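Local coordinates for putative restriction endonuclease domain-containing protein (Anabaena variabilis, PDB 3OT2), which is of unknown function but is probably a nuclease of the Uma2 (DUF820) family, in the PD-(D/E)XK superfamily, at residues 19-22 and 23-27; 9-12 and 13-16; 70-74 and 75-79. All blocks are in the same frame, centred on the assembly; numbering follows the deposited sequence.

Overall arrangement
The three contacts lie on the same side of the chain's centre and follow one another along the sequence. Contact 2 (9-16) comes first, at helix 12-15 near the start of the model. Contact 1 (19-27) follows and runs into strand 25-28. Contact 3 (70-79) is the hairpin of strands 71-73 and 76-78. Their centres are about 12 to 13 Å apart. Tyr-27 joins all three: its hydroxyl reaches Ile-10 and its backbone N reaches Ser-77. All three supply residues to the 1,4-butanediol pocket. They form a small cluster beside the mixed six-stranded sheet. What the shared pocket means for the probable nuclease activity is not established.

Contact 1. Residues 19-22 and 23-27; sequences PETE and PASEY. With BU1 (1,4-butanediol), chain E; EDO (1,2-ethanediol), chain I.
Thr-21 and Ser-25 meet through their hydroxyls, and this is the tight part of the turn. Ser-25 OG donates to Thr-21 OG1 at 2.8 Å. Thr-21 OG1 in turn donates to Pro-23 O at 2.7 Å. The threonine hydroxyl is therefore held by two partners, as acceptor and as donor. It gets there because chi1 of 63° sets OG1 between the backbone N and the carbonyl carbon, turned in toward the bend. The peptide between Glu-22 and Pro-23 is cis, which folds the chain back sharply. Thr-21 O also takes a CA-H contact from Ala-24 CA at 3.4 Å.

Beside this lies a water-mediated side. Water 1 is held by four bonds. It accepts from Thr-21 N and Ser-25 N, and its oxygen is 2.8 Å from Glu-20 OE1, to which it donates. Its fourth partner is O6 of the butanediol, which donates to Pro-19 O at 2.8 Å. The exposed side chains of Glu-20 and Glu-22 form the solvent side. Glu-20 bends at chi2, and its OE2 accepts from O1 of a 1,2-ethanediol at 2.9 Å and makes a salt bridge with Arg-70.

The turn links helix 12-15 to strand 25-28. That strand pairs with strand 31-34, onto which Thr-21 and Ser-25 pack, while Glu-26 and Tyr-27 lean on strand 76-78.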
loop_
_atom_site.group_PDB
_atom_site.type_symbol
_atom_site.label_atom_id
_atom_site.label_comp_id
_atom_site.label_asym_id
_atom_site.label_seq_id
_atom_site.Cartn_x
_atom_site.Cartn_y
_atom_site.Cartn_z
ATOM N N PRO A 19 14.785 -26.189 -7.504
ATOM C CA PRO A 19 16.008 -25.685 -6.851
ATOM C C PRO A 19 15.926 -24.204 -6.479
ATOM O O PRO A 19 15.162 -23.471 -7.112
ATOM C CB PRO A 19 17.092 -25.924 -7.908
ATOM C CG PRO A 19 16.371 -25.874 -9.204
ATOM C CD PRO A 19 14.995 -26.410 -8.954
ATOM N N GLU A 20 16.730 -23.757 -5.472
ATOM C CA GLU A 20 16.771 -22.348 -5.062
ATOM C C GLU A 20 17.442 -21.501 -6.167
ATOM O O GLU A 20 18.234 -22.030 -6.953
ATOM C CB GLU A 20 17.462 -22.160 -3.696
ATOM C CG GLU A 20 16.601 -22.520 -2.481
ATOM C CD GLU A 20 15.710 -21.470 -1.832
ATOM O OE1 GLU A 20 15.758 -20.283 -2.230
ATOM O OE2 GLU A 20 14.984 -21.839 -0.880
ATOM N N THR A 21 17.047 -20.215 -6.281
ATOM C CA THR A 21 17.567 -19.274 -7.287
ATOM C C THR A 21 18.188 -18.055 -6.595
ATOM O O THR A 21 17.962 -17.855 -5.396
ATOM C CB THR A 21 16.445 -18.841 -8.272
ATOM O OG1 THR A 21 15.417 -18.137 -7.567
ATOM C CG2 THR A 21 15.839 -20.002 -9.037
ATOM N N GLU A 22 18.985 -17.254 -7.332
ATOM C CA GLU A 22 19.571 -16.014 -6.805
ATOM C C GLU A 22 19.262 -14.878 -7.775
ATOM O O GLU A 22 19.802 -14.878 -8.888
ATOM C CB GLU A 22 21.076 -16.110 -6.532
ATOM C CG GLU A 22 21.491 -15.514 -5.187
ATOM C CD GLU A 22 21.306 -14.017 -4.990
ATOM O OE1 GLU A 22 21.870 -13.233 -5.791
ATOM O OE2 GLU A 22 20.633 -13.626 -4.007
ATOM N N PRO A 23 18.330 -13.951 -7.417
ATOM C CA PRO A 23 17.587 -13.835 -6.144
ATOM C C PRO A 23 16.559 -14.957 -5.970
ATOM O O PRO A 23 16.188 -15.611 -6.950
ATOM C CB PRO A 23 16.909 -12.454 -6.254
ATOM C CG PRO A 23 17.614 -11.750 -7.364
ATOM C CD PRO A 23 17.979 -12.841 -8.318
ATOM N N ALA A 24 16.115 -15.190 -4.715
ATOM C CA ALA A 24 15.161 -16.253 -4.401
ATOM C C ALA A 24 13.819 -16.093 -5.139
ATOM O O ALA A 24 13.435 -14.988 -5.533
ATOM C CB ALA A 24 14.930 -16.308 -2.906
ATOM N N SER A 25 13.146 -17.223 -5.363
ATOM C CA SER A 25 11.848 -17.269 -6.015
ATOM C C SER A 25 10.739 -17.452 -4.989
ATOM O O SER A 25 10.859 -18.245 -4.045
ATOM C CB SER A 25 11.796 -18.382 -7.052
ATOM O OG SER A 25 12.703 -18.102 -8.102
ATOM N N GLU A 26 9.658 -16.714 -5.191
ATOM C CA GLU A 26 8.475 -16.796 -4.359
ATOM C C GLU A 26 7.363 -17.449 -5.142
ATOM O O GLU A 26 7.336 -17.362 -6.377
ATOM C CB GLU A 26 8.043 -15.410 -3.863
ATOM C CG GLU A 26 9.078 -14.728 -2.990
ATOM C CD GLU A 26 8.624 -13.426 -2.353
ATOM O OE1 GLU A 26 8.246 -12.502 -3.101
ATOM O OE2 GLU A 26 8.698 -13.303 -1.112
ATOM N N TYR A 27 6.475 -18.143 -4.434
ATOM C CA TYR A 27 5.290 -18.782 -5.007
ATOM C C TYR A 27 4.086 -18.047 -4.415
ATOM O O TYR A 27 3.777 -18.202 -3.226
ATOM C CB TYR A 27 5.279 -20.294 -4.738
ATOM C CG TYR A 27 4.070 -21.007 -5.303
ATOM C CD1 TYR A 27 4.065 -21.489 -6.610
ATOM C CD2 TYR A 27 2.945 -21.238 -4.518
ATOM C CE1 TYR A 27 2.959 -22.165 -7.131
ATOM C CE2 TYR A 27 1.836 -21.911 -5.025
ATOM C CZ TYR A 27 1.853 -22.384 -6.328
ATOM O OH TYR A 27 0.747 -23.023 -6.828
HETATM C C1 BU1 E . 12.560 -24.377 -2.101
HETATM C C2 BU1 E . 11.850 -23.840 -3.345
HETATM C C3 BU1 E . 12.903 -23.050 -4.122
HETATM C C4 BU1 E . 12.315 -22.490 -5.400
HETATM O O5 BU1 E . 11.692 -25.301 -1.456
HETATM O O6 BU1 E . 13.352 -21.686 -6.000
HETATM C C1 EDO I . 16.554 -19.335 1.260
HETATM O O1 EDO I . 15.779 -20.485 1.592
HETATM C C2 EDO I . 15.645 -18.344 0.563
HETATM O O2 EDO I . 16.440 -17.220 0.183
HETATM O O HOH W 1 14.533 -19.700 -4.635
#

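Contact 2. Residues 9-12 and 13-16; sequences PITL and DEFL. With BU1 (1,4-butanediol), chain E.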
loop_
_atom_site.group_PDB
_atom_site.type_symbol
_atom_site.label_atom_id
_atom_site.label_comp_id
_atom_site.label_asym_id
_atom_site.label_seq_id
_atom_site.Cartn_x
_atom_site.Cartn_y
_atom_site.Cartn_z
ATOM N N PRO A 9 1.330 -23.026 -14.475
ATOM C CA PRO A 9 0.598 -24.245 -14.091
ATOM C C PRO A 9 1.458 -25.118 -13.161
ATOM O O PRO A 9 2.058 -26.108 -13.589
ATOM C CB PRO A 9 0.285 -24.911 -15.441
ATOM C CG PRO A 9 1.320 -24.346 -16.413
ATOM C CD PRO A 9 2.065 -23.205 -15.741
ATOM N N ILE A 10 1.535 -24.726 -11.878
ATOM C CA ILE A 10 2.345 -25.416 -10.870
ATOM C C ILE A 10 1.687 -25.309 -9.476
ATOM O O ILE A 10 1.085 -24.282 -9.148
ATOM C CB ILE A 10 3.800 -24.846 -10.886
ATOM C CG1 ILE A 10 4.758 -25.658 -10.004
ATOM C CG2 ILE A 10 3.865 -23.337 -10.577
ATOM C CD1 ILE A 10 6.129 -25.822 -10.589
ATOM N N THR A 11 1.800 -26.382 -8.668
ATOM C CA THR A 11 1.280 -26.417 -7.295
ATOM C C THR A 11 2.387 -26.010 -6.339
ATOM O O THR A 11 3.556 -25.977 -6.742
ATOM C CB THR A 11 0.725 -27.811 -6.918
ATOM O OG1 THR A 11 1.791 -28.761 -6.857
ATOM C CG2 THR A 11 -0.388 -28.283 -7.837
ATOM N N LEU A 12 2.031 -25.742 -5.067
ATOM C CA LEU A 12 3.012 -25.383 -4.046
ATOM C C LEU A 12 3.964 -26.575 -3.786
ATOM O O LEU A 12 5.173 -26.375 -3.776
ATOM C CB LEU A 12 2.316 -24.910 -2.752
ATOM C CG LEU A 12 3.217 -24.640 -1.538
ATOM C CD1 LEU A 12 4.211 -23.520 -1.800
ATOM C CD2 LEU A 12 2.400 -24.336 -0.315
ATOM N N ASP A 13 3.423 -27.808 -3.648
ATOM C CA ASP A 13 4.201 -29.038 -3.413
ATOM C C ASP A 13 5.236 -29.257 -4.520
ATOM O O ASP A 13 6.385 -29.579 -4.216
ATOM C CB ASP A 13 3.278 -30.270 -3.284
ATOM C CG ASP A 13 2.417 -30.293 -2.026
ATOM O OD1 ASP A 13 2.857 -29.729 -0.979
ATOM O OD2 ASP A 13 1.323 -30.906 -2.067
ATOM N N GLU A 14 4.838 -29.023 -5.790
ATOM C CA GLU A 14 5.713 -29.110 -6.961
ATOM C C GLU A 14 6.777 -28.002 -6.907
ATOM O O GLU A 14 7.955 -28.286 -7.115
ATOM C CB GLU A 14 4.902 -29.015 -8.265
ATOM C CG GLU A 14 4.154 -30.288 -8.633
ATOM C CD GLU A 14 3.031 -30.136 -9.645
ATOM O OE1 GLU A 14 3.000 -29.113 -10.368
ATOM O OE2 GLU A 14 2.186 -31.056 -9.726
ATOM N N PHE A 15 6.364 -26.755 -6.590
ATOM C CA PHE A 15 7.270 -25.600 -6.483
ATOM C C PHE A 15 8.395 -25.850 -5.471
ATOM O O PHE A 15 9.540 -25.489 -5.735
ATOM C CB PHE A 15 6.495 -24.307 -6.101
ATOM C CG PHE A 15 7.391 -23.155 -5.678
ATOM C CD1 PHE A 15 7.992 -22.337 -6.627
ATOM C CD2 PHE A 15 7.662 -22.917 -4.330
ATOM C CE1 PHE A 15 8.852 -21.302 -6.235
ATOM C CE2 PHE A 15 8.533 -21.887 -3.943
ATOM C CZ PHE A 15 9.112 -21.085 -4.898
ATOM N N LEU A 16 8.056 -26.422 -4.301
ATOM C CA LEU A 16 8.998 -26.662 -3.212
ATOM C C LEU A 16 10.043 -27.742 -3.549
ATOM O O LEU A 16 11.066 -27.812 -2.877
ATOM C CB LEU A 16 8.254 -27.000 -1.916
ATOM C CG LEU A 16 7.443 -25.849 -1.283
ATOM C CD1 LEU A 16 6.489 -26.370 -0.242
ATOM C CD2 LEU A 16 8.343 -24.758 -0.684
HETATM C C1 BU1 E . 12.560 -24.377 -2.101
HETATM C C2 BU1 E . 11.850 -23.840 -3.345
HETATM C C3 BU1 E . 12.903 -23.050 -4.122
HETATM C C4 BU1 E . 12.315 -22.490 -5.400
HETATM O O5 BU1 E . 11.692 -25.301 -1.456
HETATM O O6 BU1 E . 13.352 -21.686 -6.000
#
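Thr-11 and Glu-14 form a capping box at the start of helix 12-15. Thr-11 is the N-cap. Its OG1 accepts from Glu-14 N at 3.2 Å, with an N-H...O angle of 160°. The return bond, from Thr-11 N to Glu-14 OE1, is weak at 3.4 Å.

The side chain of Glu-14 runs back over the threonine. CB lies 3.4 Å from Thr-11 OG1 and also touches CG1 of Ile-10. CG comes to 3.3 Å from the same OG1. CD stays just as near to that hydroxyl. At the tip, OE1 reaches the backbone N of Thr-11, while OE2 remains alongside OG1. The chain is extended beyond CG (chi2 162°), which carries the carboxylate to the N-terminal side of the cap.

Past the cap, Phe-15 N bonds Thr-11 O and Leu-16 N bonds Leu-12 O. Leu-12 CG packs on Leu-16 CD1 at 3.9 Å. Phe-15 CZ touches C4 of the butanediol at 3.5 Å, and O5 of that diol donates to Leu-16 O.

The chemistry is thus divided. On the apolar side, Leu-12, Phe-15 and Leu-16 pack on Ser-77 of the hairpin, and the last two also meet the diol. On the polar side, the threonine hydroxyl caps Glu-14 N and the carboxylate adds its weak bond. Its negative charge would probably suit the N-terminal end even of this one-turn helix.

Contact 3. Residues 70-74 and 75-79; sequences RCTFG and DHSTV
Phe-73 and His-76 are brought together by a type I' turn, with Gly-74 and Asp-75 as its central pair. Asp-75 is the second of the two, and both have positive phi, as this turn requires. Leu-12 of helix 12-15 packs on Asp-75.

His-76 closes the turn. His-76 N bonds Phe-73 O, and Phe-73 N bonds His-76 O. The His-76 ring stacks on His-128, whose NE2 also bonds Phe-73 O.

Turn and strands together make a beta hairpin. Strands 71-73 and 76-78 are antiparallel, with their axes 4.7 Å apart at closest approach. Cys-71 with Thr-78 and Phe-73 with His-76 are hydrogen-bonded pairs; Thr-72 with Ser-77 is a non-hydrogen-bonded pair between them. Across that middle pair the CA atoms of Thr-72 and Ser-77 are 4.1 Å apart.

Ser-77 points to the same face as Thr-72. Its OG shares a 2.8 Å hydrogen bond with Thr-72 OG1; either could be the donor. The same OG accepts from Arg-70 NH1 at 3.0 Å, with an N-H...O angle of 160°. A chi1 of -176° swings OG to the edge of the Arg-70 guanidinium, close to its plane. Two groups thus hold the hydroxyl of this buried serine.

Thr-78 turns to the face that carries Cys-71, Phe-73 and His-76. Its O takes Cys-71 N at 2.7 Å, and its N returns a bond to Cys-71 O. Water 2 bridges Thr-78 OG1 and Cys-71 O, and lies over one face of the Phe-73 ring.

Val-79 ends the segment. Its CG2 lies over one face of the Arg-70 guanidinium, 3.6 Å from NH2 and offset toward the rim. That guanidinium is further fixed by NH2 bonding Ser-25 O.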
loop_
_atom_site.group_PDB
_atom_site.type_symbol
_atom_site.label_atom_id
_atom_site.label_comp_id
_atom_site.label_asym_id
_atom_site.label_seq_id
_atom_site.Cartn_x
_atom_site.Cartn_y
_atom_site.Cartn_z
ATOM N N ARG A 70 12.968 -18.390 3.971
ATOM C CA ARG A 70 11.750 -18.833 3.302
ATOM C C ARG A 70 10.675 -19.199 4.326
ATOM O O ARG A 70 10.942 -19.937 5.271
ATOM C CB ARG A 70 12.037 -20.007 2.354
ATOM C CG ARG A 70 10.786 -20.590 1.683
ATOM C CD ARG A 70 11.110 -21.548 0.531
ATOM N NE ARG A 70 12.027 -20.952 -0.441
ATOM C CZ ARG A 70 11.655 -20.129 -1.414
ATOM N NH1 ARG A 70 10.372 -19.824 -1.586
ATOM N NH2 ARG A 70 12.561 -19.602 -2.222
ATOM N N CYS A 71 9.473 -18.650 4.145
ATOM C CA CYS A 71 8.300 -18.921 4.964
ATOM C C CYS A 71 7.206 -19.451 4.064
ATOM O O CYS A 71 6.780 -18.750 3.143
ATOM C CB CYS A 71 7.866 -17.671 5.724
ATOM S SG CYS A 71 9.084 -17.109 6.945
ATOM N N THR A 72 6.796 -20.713 4.286
ATOM C CA THR A 72 5.784 -21.380 3.466
ATOM C C THR A 72 4.531 -21.624 4.300
ATOM O O THR A 72 4.565 -22.420 5.235
ATOM C CB THR A 72 6.354 -22.676 2.867
ATOM O OG1 THR A 72 7.540 -22.354 2.147
ATOM C CG2 THR A 72 5.361 -23.396 1.927
ATOM N N PHE A 73 3.414 -20.968 3.932
ATOM C CA PHE A 73 2.145 -21.089 4.650
ATOM C C PHE A 73 1.016 -20.534 3.785
ATOM O O PHE A 73 1.263 -19.724 2.889
ATOM C CB PHE A 73 2.214 -20.339 6.010
ATOM C CG PHE A 73 2.570 -18.876 5.869
ATOM C CD1 PHE A 73 3.900 -18.465 5.855
ATOM C CD2 PHE A 73 1.581 -17.917 5.698
ATOM C CE1 PHE A 73 4.230 -17.121 5.698
ATOM C CE2 PHE A 73 1.912 -16.566 5.559
ATOM C CZ PHE A 73 3.230 -16.182 5.548
ATOM N N GLY A 74 -0.206 -20.967 4.077
ATOM C CA GLY A 74 -1.423 -20.543 3.387
ATOM C C GLY A 74 -1.376 -20.637 1.875
ATOM O O GLY A 74 -1.872 -19.735 1.193
ATOM N N ASP A 75 -0.765 -21.726 1.353
ATOM C CA ASP A 75 -0.594 -22.060 -0.073
ATOM C C ASP A 75 0.413 -21.119 -0.796
ATOM O O ASP A 75 0.483 -21.110 -2.035
ATOM C CB ASP A 75 -1.941 -22.111 -0.827
ATOM C CG ASP A 75 -1.897 -22.840 -2.160
ATOM O OD1 ASP A 75 -1.318 -23.952 -2.214
ATOM O OD2 ASP A 75 -2.421 -22.284 -3.161
ATOM N N HIS A 76 1.224 -20.368 -0.025
ATOM C CA HIS A 76 2.253 -19.478 -0.574
ATOM C C HIS A 76 3.606 -19.846 -0.013
ATOM O O HIS A 76 3.680 -20.363 1.102
ATOM C CB HIS A 76 1.964 -17.987 -0.241
ATOM C CG HIS A 76 0.756 -17.374 -0.905
ATOM N ND1 HIS A 76 0.566 -15.998 -0.912
ATOM C CD2 HIS A 76 -0.300 -17.960 -1.528
ATOM C CE1 HIS A 76 -0.591 -15.798 -1.530
ATOM N NE2 HIS A 76 -1.151 -16.949 -1.908
ATOM N N SER A 77 4.672 -19.527 -0.747
ATOM C CA SER A 77 6.045 -19.731 -0.279
ATOM C C SER A 77 6.827 -18.455 -0.568
ATOM O O SER A 77 7.139 -18.167 -1.724
ATOM C CB SER A 77 6.681 -20.952 -0.931
ATOM O OG SER A 77 7.961 -21.117 -0.356
ATOM N N THR A 78 7.077 -17.658 0.477
ATOM C CA THR A 78 7.695 -16.345 0.326
ATOM C C THR A 78 9.020 -16.225 1.071
ATOM O O THR A 78 9.349 -17.047 1.924
ATOM C CB THR A 78 6.726 -15.237 0.791
ATOM O OG1 THR A 78 6.320 -15.470 2.142
ATOM C CG2 THR A 78 5.500 -15.112 -0.125
ATOM N N VAL A 79 9.784 -15.193 0.709
ATOM C CA VAL A 79 11.086 -14.905 1.292
ATOM C C VAL A 79 11.098 -13.425 1.701
ATOM O O VAL A 79 11.657 -12.596 0.977
ATOM C CB VAL A 79 12.271 -15.273 0.351
ATOM C CG1 VAL A 79 13.609 -15.148 1.082
ATOM C CG2 VAL A 79 12.120 -16.675 -0.228
HETATM O O HOH W 2 4.287 -17.187 2.451
#